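Local coordinates for protein nitrilotriacetate monooxygenase (Burkholderia pseudomallei, PDB 3SDO) that is probably an FMN-dependent monooxygenase of the bacterial luciferase-like class, named for the oxidation of nitrilotriacetate, at residues G163-W168 and G212-F217; I206-Q211 and P438-R443; H28-P33 and L398-F403. All blocks are in the same frame, centred on the assembly; numbering follows the deposited sequence.

How the interactions relate
Interactions 1 and 2 are neighbours, their centres about 6 Å apart, whereas interaction 3 lies about 35 Å from interaction 1, centre to centre, on the opposite side of the chain's centre. Asp166 joins the first two through salt bridges to Arg208 and Arg443. Along the chain the segments come in the order 28-33, 163-168, 206-211, 212-217, 398-403 and 438-443; interaction 1 is nested within the loop closed by interaction 3, and interaction 2 alternates with both. Strand 215-218 and helix 150-165 lie on one side of the barrel, helix 401-418, following strand 393-396, on the other. The tail segment 438-443 is held against the loop before strand 215-218. Interactions 2 and 3 both touch the second subunit.

Interaction 1 of 3, residues G163-W168 and G212-F217; sequences GLWDSW and GQPVIF
Trp165 lays one face of its six-membered ring against Pro214, and Gln213 lines the base and edge of the same side chain. Pro214 CD stands 3.5 Å from the centroid of that ring and almost exactly on its normal, a CH-pi contact, while Pro214 CG leans toward the outer rim, 3.6 Å from Trp165 CZ2. The two side chains reach toward each other tip to tip. At the rim, close to the ring plane, Ile216 CD1 approaches Trp165 CZ3 at 4.0 Å. The indole N-H is used outside the pair, donated to the carbonyl of Ala110 on helix 106-119.

Gln213 has CD anti to CA (chi2 -175°), and the extended chain, passing Trp165 CB, brings NE2 to the carboxylate of Asp166. NE2 donates to Asp166 OD1 over 2.8 Å, a bent bond with an N-H...O angle of 144° that arrives from above the carboxylate plane. The amide oxygen OE1 instead lies at the edge of the indole, 3.7 Å from Trp165 CE3.

The contact closes the C-terminal end of helix 150-165 onto the residues leading into strand 215-218, one of the parallel strands of a TIM-barrel-like luciferase fold. Ala114 of helix 106-119 and Trp126 of strand 124-129 also pack on Trp165, so the indole sits in the layer between helices and sheet.

Asp166 has further partners: OD1 also meets Arg208 and OD2 meets Arg443, both in salt bridges. With two arginines beside it the buried carboxylate is probably kept ionised. A water 2.9 Å from Gly212 O lies at a long, weak distance from Trp165 O.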
# COMPACT_ATOMS: atom_id res chain seq x y z
N GLY A 163 -12.01 10.42 -12.73
CA GLY A 163 -13.11 11.29 -12.33
C GLY A 163 -13.06 11.67 -10.86
O GLY A 163 -13.21 12.84 -10.49
N LEU A 164 -12.84 10.68 -10.00
CA LEU A 164 -12.71 10.94 -8.55
C LEU A 164 -11.54 11.85 -8.22
O LEU A 164 -11.62 12.71 -7.33
CB LEU A 164 -12.58 9.64 -7.75
CG LEU A 164 -13.83 8.77 -7.70
CD1 LEU A 164 -13.47 7.39 -7.17
CD2 LEU A 164 -14.92 9.39 -6.83
N TRP A 165 -10.45 11.68 -8.96
CA TRP A 165 -9.26 12.51 -8.77
C TRP A 165 -9.50 13.98 -9.14
O TRP A 165 -8.70 14.82 -8.78
CB TRP A 165 -8.05 11.99 -9.55
CG TRP A 165 -7.40 10.77 -8.94
CD1 TRP A 165 -7.44 10.39 -7.62
CD2 TRP A 165 -6.60 9.79 -9.63
NE1 TRP A 165 -6.72 9.22 -7.46
CE2 TRP A 165 -6.20 8.83 -8.67
CE3 TRP A 165 -6.20 9.61 -10.96
CZ2 TRP A 165 -5.40 7.74 -9.00
CZ3 TRP A 165 -5.41 8.51 -11.29
CH2 TRP A 165 -5.01 7.59 -10.32
N ASP A 166 -10.57 14.28 -9.86
CA ASP A 166 -10.90 15.68 -10.14
C ASP A 166 -11.99 16.23 -9.22
O ASP A 166 -12.56 17.28 -9.51
CB ASP A 166 -11.24 15.85 -11.64
CG ASP A 166 -10.00 15.81 -12.54
OD1 ASP A 166 -8.86 15.78 -12.01
OD2 ASP A 166 -10.14 15.83 -13.79
N SER A 167 -12.23 15.57 -8.08
CA SER A 167 -13.26 16.00 -7.13
C SER A 167 -13.01 17.42 -6.63
O SER A 167 -13.94 18.24 -6.57
CB SER A 167 -13.32 15.07 -5.92
OG SER A 167 -13.74 13.77 -6.28
N TRP A 168 -11.75 17.69 -6.30
CA TRP A 168 -11.33 18.92 -5.63
C TRP A 168 -10.50 19.82 -6.53
O TRP A 168 -9.36 19.49 -6.84
CB TRP A 168 -10.49 18.57 -4.40
CG TRP A 168 -11.31 18.01 -3.26
CD1 TRP A 168 -11.54 16.69 -2.97
CD2 TRP A 168 -11.98 18.77 -2.27
NE1 TRP A 168 -12.35 16.59 -1.87
CE2 TRP A 168 -12.63 17.85 -1.42
CE3 TRP A 168 -12.12 20.14 -2.04
CZ2 TRP A 168 -13.39 18.26 -0.34
CZ3 TRP A 168 -12.88 20.54 -0.97
CH2 TRP A 168 -13.51 19.60 -0.14
N GLY A 212 -1.07 16.91 -10.25
CA GLY A 212 -2.48 16.90 -10.68
C GLY A 212 -3.15 15.58 -10.36
O GLY A 212 -4.06 15.51 -9.53
N GLN A 213 -2.68 14.54 -11.04
CA GLN A 213 -3.09 13.17 -10.80
C GLN A 213 -1.88 12.26 -10.98
O GLN A 213 -0.92 12.60 -11.70
CB GLN A 213 -4.11 12.72 -11.84
CG GLN A 213 -5.37 13.55 -11.94
CD GLN A 213 -6.36 12.92 -12.92
OE1 GLN A 213 -6.01 12.02 -13.70
NE2 GLN A 213 -7.60 13.39 -12.88
N PRO A 214 -1.95 11.05 -10.40
CA PRO A 214 -0.89 10.10 -10.62
C PRO A 214 -0.78 9.70 -12.09
O PRO A 214 -1.77 9.75 -12.83
CB PRO A 214 -1.31 8.90 -9.76
CG PRO A 214 -2.25 9.42 -8.76
CD PRO A 214 -2.92 10.60 -9.37
N VAL A 215 0.43 9.36 -12.51
CA VAL A 215 0.72 8.95 -13.89
C VAL A 215 0.21 7.51 -14.16
O VAL A 215 0.38 6.58 -13.32
CB VAL A 215 2.23 9.05 -14.17
CG1 VAL A 215 2.56 8.70 -15.63
CG2 VAL A 215 2.72 10.48 -13.83
N ILE A 216 -0.44 7.32 -15.31
CA ILE A 216 -0.97 6.01 -15.66
C ILE A 216 0.02 5.25 -16.53
O ILE A 216 0.40 5.72 -17.63
CB ILE A 216 -2.33 6.11 -16.39
CG1 ILE A 216 -3.35 6.89 -15.57
CG2 ILE A 216 -2.89 4.71 -16.74
CD1 ILE A 216 -3.53 6.42 -14.13
N PHE A 217 0.42 4.09 -16.03
CA PHE A 217 1.23 3.12 -16.74
C PHE A 217 0.34 1.96 -17.16
O PHE A 217 -0.61 1.59 -16.45
CB PHE A 217 2.35 2.59 -15.83
CG PHE A 217 3.48 3.56 -15.64
CD1 PHE A 217 3.31 4.70 -14.90
CD2 PHE A 217 4.71 3.30 -16.19
CE1 PHE A 217 4.35 5.57 -14.72
CE2 PHE A 217 5.76 4.18 -16.05
CZ PHE A 217 5.57 5.32 -15.33
O HOH W 1 -5.56 13.62 -8.00

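Interaction 2 of 3, residues I206-Q211 and P438-R443; sequences IRRSPQ and PYKESR
Arg208 grips the carbonyl oxygen of Lys440 with both terminal nitrogens. NH2 gives the shorter and straighter bond, 2.9 Å to Lys440 O at 159°, and comes from above the carbonyl plane; NH1 lies in that plane and reaches the same oxygen at 3.3 Å with a more bent N-H (137°). Lys440 O lies near the plane of the guanidinium, whereas the backbone of Ser442 covers one face, with CA about 3.5 Å above it. Ser442 CB adds a contact of 3.9 Å to Arg208 CZ. The chain bends at chi3 (89°), turning NE out of the line of the aliphatic carbons.

This is the tightly packed, buried half. Besides its bridge to Asp166, the guanidinium pairs through NH1 with Asp170. The C-terminal tail beyond helix 431-435 runs alongside the loop that leads into strand 215-218 of the TIM-barrel-like fold, the touching parts roughly antiparallel. A weak hydrogen bond of 3.3 Å from Lys440 N to Gln211 O links the two backbones. Within the loop, Ser209 OG accepts from Gln211 N in an ST turn and is also hydrogen-bonded to Asp117.

Toward the exposed side the contact thins. Tyr439 sets the edge of its ring against the backbone, CE2 lying 3.3 Å from Pro210 O, and its hydroxyl bonds to Asp170. Beside the phenol, a water held by Arg207 NH2 and donating to Ser209 O makes a long, weak bond to Tyr439 OH, 3.5 Å away.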
# COMPACT_ATOMS: atom_id res chain seq x y z
N ILE A 206 -10.03 13.35 -0.69
CA ILE A 206 -8.65 13.83 -0.68
C ILE A 206 -8.41 14.66 -1.95
O ILE A 206 -9.01 14.41 -3.01
CB ILE A 206 -7.65 12.68 -0.55
CG1 ILE A 206 -6.23 13.23 -0.38
CG2 ILE A 206 -7.76 11.74 -1.77
CD1 ILE A 206 -5.20 12.14 -0.00
N ARG A 207 -7.55 15.66 -1.80
CA ARG A 207 -7.28 16.64 -2.86
C ARG A 207 -6.31 16.10 -3.92
O ARG A 207 -5.80 14.97 -3.81
CB ARG A 207 -6.72 17.92 -2.25
CG ARG A 207 -5.36 17.76 -1.55
CD ARG A 207 -4.70 19.09 -1.40
NE ARG A 207 -4.34 19.62 -2.72
CZ ARG A 207 -4.16 20.90 -3.00
NH1 ARG A 207 -4.28 21.82 -2.04
NH2 ARG A 207 -3.85 21.26 -4.25
N ARG A 208 -6.00 16.97 -4.89
CA ARG A 208 -5.09 16.66 -5.99
C ARG A 208 -3.65 16.99 -5.57
O ARG A 208 -3.45 17.80 -4.70
CB ARG A 208 -5.50 17.45 -7.24
CG ARG A 208 -6.95 17.19 -7.64
CD ARG A 208 -7.44 18.02 -8.83
NE ARG A 208 -7.19 17.36 -10.10
CZ ARG A 208 -6.29 17.73 -11.02
NH1 ARG A 208 -5.50 18.76 -10.82
NH2 ARG A 208 -6.17 17.01 -12.13
N SER A 209 -2.66 16.34 -6.19
CA SER A 209 -1.24 16.48 -5.86
C SER A 209 -0.55 17.59 -6.64
O SER A 209 -1.16 18.24 -7.49
CB SER A 209 -0.51 15.16 -6.16
OG SER A 209 -0.32 14.97 -7.57
N PRO A 210 0.74 17.81 -6.37
CA PRO A 210 1.44 18.78 -7.19
C PRO A 210 1.65 18.36 -8.65
O PRO A 210 2.08 19.19 -9.44
CB PRO A 210 2.78 18.94 -6.46
CG PRO A 210 2.45 18.63 -5.02
CD PRO A 210 1.51 17.48 -5.15
N GLN A 211 1.33 17.12 -9.04
CA GLN A 211 1.35 16.77 -10.48
C GLN A 211 -0.06 16.58 -11.06
O GLN A 211 -0.23 16.17 -12.21
CB GLN A 211 2.21 15.54 -10.74
CG GLN A 211 1.72 14.26 -10.09
CD GLN A 211 2.52 13.05 -10.51
OE1 GLN A 211 3.35 13.12 -11.43
NE2 GLN A 211 2.27 11.93 -9.84
N PRO A 438 3.16 17.15 -19.22
CA PRO A 438 2.55 18.35 -18.66
C PRO A 438 1.72 18.06 -17.41
O PRO A 438 1.11 16.99 -17.30
CB PRO A 438 1.64 18.86 -19.79
CG PRO A 438 1.52 17.77 -20.75
CD PRO A 438 2.61 16.79 -20.54
N TYR A 439 1.73 19.01 -16.49
CA TYR A 439 0.86 19.00 -15.32
C TYR A 439 -0.56 18.61 -15.73
O TYR A 439 -1.07 19.09 -16.73
CB TYR A 439 0.89 20.39 -14.63
CG TYR A 439 -0.06 20.48 -13.47
CD1 TYR A 439 -1.37 20.96 -13.65
CD2 TYR A 439 0.30 20.03 -12.20
CE1 TYR A 439 -2.26 21.02 -12.59
CE2 TYR A 439 -0.57 20.09 -11.15
CZ TYR A 439 -1.84 20.57 -11.34
OH TYR A 439 -2.70 20.61 -10.28
N LYS A 440 -1.18 17.71 -14.98
CA LYS A 440 -2.51 17.22 -15.32
C LYS A 440 -3.59 18.16 -14.77
O LYS A 440 -3.93 18.08 -13.59
CB LYS A 440 -2.70 15.81 -14.77
CG LYS A 440 -4.04 15.17 -15.11
CD LYS A 440 -3.99 14.39 -16.39
CE LYS A 440 -5.36 13.80 -16.74
NZ LYS A 440 -5.20 12.45 -17.36
N GLU A 441 -4.12 19.05 -15.62
CA GLU A 441 -5.21 19.93 -15.20
C GLU A 441 -6.50 19.15 -14.95
O GLU A 441 -6.77 18.15 -15.64
CB GLU A 441 -5.53 21.02 -16.26
CG GLU A 441 -4.45 22.06 -16.47
CD GLU A 441 -4.27 23.02 -15.30
OE1 GLU A 441 -5.22 23.22 -14.51
OE2 GLU A 441 -3.17 23.61 -15.19
N SER A 442 -7.28 19.61 -13.98
CA SER A 442 -8.58 19.05 -13.74
C SER A 442 -9.44 19.23 -14.99
O SER A 442 -9.34 20.26 -15.68
CB SER A 442 -9.27 19.72 -12.55
OG SER A 442 -10.64 19.37 -12.48
N ARG A 443 -10.29 18.24 -15.26
CA ARG A 443 -11.34 18.39 -16.28
C ARG A 443 -12.24 19.62 -16.04
O ARG A 443 -12.89 20.09 -16.96
CB ARG A 443 -12.20 17.13 -16.35
CG ARG A 443 -13.07 16.92 -15.09
CD ARG A 443 -13.59 15.51 -14.97
NE ARG A 443 -12.49 14.55 -15.03
CZ ARG A 443 -12.62 13.28 -15.39
NH1 ARG A 443 -13.80 12.79 -15.71
NH2 ARG A 443 -11.56 12.50 -15.44
O HOH W 2 -3.07 20.20 -6.86

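Interaction 3 of 3, residues H28-P33 and L398-F403; sequences HPSVPP and LPVTGF
The His28-Val31 segment folds as a type I beta turn, closed by the bond from Val31 N to His28 O, and sets its flank against the first turn of helix 401-418; the backbones come nearest at Ser30 and Gly402, whose CA atoms are 5.1 Å apart. The helix follows strand 393-396 of the parallel TIM-barrel-like sheet, and the turn belongs to the loop after strand 11-15, so the contact joins two neighbouring parts of the barrel. Gly402, with no side chain, lets Ser30 O and Val31 CG1 come close to its backbone, CG1 lying 3.3 Å from Gly402 N.

Ser30 bridges the segments. Its OG sits between the backbone N and the carbonyl carbon (chi1 72°), where it accepts from Phe403 N over 3.2 Å in a fairly straight bond (157°). The same oxygen is hydrogen-bonded to His28 ND1, 2.9 Å away, either atom being the possible donor; Ser30 N donates to ND1, tilted from the imidazole plane. These bonds tie the imidazole to its own turn, while NE2, at the other side of the ring, is bonded to Gln290.

Phe403 CE2 lies over one face of the His28 ring, and Pro29 CD over the opposite face. The two rings are oblique, with planes 44° apart, and the side chains cross at about a right angle. Val400 crosses His28 in the same way, its CG1 3.9 Å from His28 CB, and CG1 also packs on Val31 CG1. Lys287 and Val291 of helix 281-292 pack on Phe403. Arg177 of the second subunit reaches the turn and bonds to Val31 O. Closest of the ring atoms are His28 CE1 and Phe403 CD2, 3.3 Å apart.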
# COMPACT_ATOMS: atom_id res chain seq x y z
N HIS A 28 21.84 -15.26 -5.30
CA HIS A 28 23.05 -14.50 -5.65
C HIS A 28 23.61 -13.75 -4.44
O HIS A 28 22.84 -13.08 -3.74
CB HIS A 28 22.81 -13.51 -6.79
CG HIS A 28 24.07 -13.10 -7.46
ND1 HIS A 28 24.78 -11.98 -7.08
CD2 HIS A 28 24.82 -13.72 -8.41
CE1 HIS A 28 25.89 -11.91 -7.80
NE2 HIS A 28 25.94 -12.96 -8.60
N PRO A 29 24.94 -13.85 -4.20
CA PRO A 29 25.54 -13.20 -3.02
C PRO A 29 25.49 -11.68 -2.97
O PRO A 29 25.71 -11.12 -1.92
CB PRO A 29 27.01 -13.67 -3.03
CG PRO A 29 27.25 -14.22 -4.39
CD PRO A 29 25.93 -14.65 -4.95
N SER A 30 25.20 -11.01 -4.08
CA SER A 30 25.11 -9.55 -4.07
C SER A 30 23.79 -9.00 -3.47
O SER A 30 23.63 -7.78 -3.36
CB SER A 30 25.30 -8.99 -5.49
OG SER A 30 24.15 -9.24 -6.33
N VAL A 31 22.86 -9.89 -3.13
CA VAL A 31 21.62 -9.49 -2.45
C VAL A 31 21.42 -10.31 -1.18
O VAL A 31 21.95 -11.41 -1.08
CB VAL A 31 20.37 -9.62 -3.38
CG1 VAL A 31 20.55 -8.78 -4.66
CG2 VAL A 31 20.10 -11.10 -3.71
N PRO A 32 20.67 -9.77 -0.19
CA PRO A 32 20.29 -10.64 0.94
C PRO A 32 19.30 -11.72 0.48
O PRO A 32 18.47 -11.47 -0.40
CB PRO A 32 19.59 -9.68 1.94
CG PRO A 32 19.35 -8.42 1.23
CD PRO A 32 19.97 -8.47 -0.16
N PRO A 33 19.37 -12.90 1.08
CA PRO A 33 18.50 -14.00 0.68
C PRO A 33 17.01 -13.66 0.78
O PRO A 33 16.21 -14.10 -0.05
CB PRO A 33 18.83 -15.13 1.68
CG PRO A 33 19.98 -14.71 2.45
CD PRO A 33 20.27 -13.26 2.20
N LEU A 398 16.52 -5.89 -14.01
CA LEU A 398 17.85 -6.50 -13.93
C LEU A 398 17.75 -7.90 -13.34
O LEU A 398 17.02 -8.12 -12.38
CB LEU A 398 18.82 -5.62 -13.14
CG LEU A 398 19.09 -4.31 -13.90
CD1 LEU A 398 19.27 -3.15 -12.95
CD2 LEU A 398 20.27 -4.49 -14.88
N PRO A 399 18.48 -8.87 -13.92
CA PRO A 399 18.38 -10.24 -13.45
C PRO A 399 18.61 -10.37 -11.93
O PRO A 399 17.89 -11.11 -11.25
CB PRO A 399 19.48 -10.96 -14.26
CG PRO A 399 19.60 -10.21 -15.48
CD PRO A 399 19.38 -8.76 -15.09
N VAL A 400 19.58 -9.63 -11.40
CA VAL A 400 19.87 -9.58 -9.97
C VAL A 400 19.95 -8.09 -9.60
O VAL A 400 20.76 -7.36 -10.16
CB VAL A 400 21.19 -10.32 -9.63
CG1 VAL A 400 21.57 -10.12 -8.15
CG2 VAL A 400 21.08 -11.83 -9.94
N THR A 401 19.09 -7.65 -8.68
CA THR A 401 18.92 -6.24 -8.35
C THR A 401 20.17 -5.62 -7.68
O THR A 401 20.39 -4.40 -7.74
CB THR A 401 17.71 -6.03 -7.41
OG1 THR A 401 16.59 -6.84 -7.85
CG2 THR A 401 17.30 -4.57 -7.36
N GLY A 402 20.97 -6.46 -7.03
CA GLY A 402 22.26 -6.05 -6.44
C GLY A 402 23.27 -5.61 -7.47
O GLY A 402 23.31 -4.45 -7.86
N PHE A 403 24.10 -6.53 -7.95
CA PHE A 403 25.17 -6.15 -8.88
C PHE A 403 24.62 -5.61 -10.18
O PHE A 403 25.24 -4.75 -10.79
CB PHE A 403 26.15 -7.29 -9.15
CG PHE A 403 25.70 -8.26 -10.19
CD1 PHE A 403 25.94 -8.02 -11.52
CD2 PHE A 403 25.04 -9.42 -9.83
CE1 PHE A 403 25.54 -8.92 -12.49
CE2 PHE A 403 24.63 -10.32 -10.80
CZ PHE A 403 24.88 -10.07 -12.13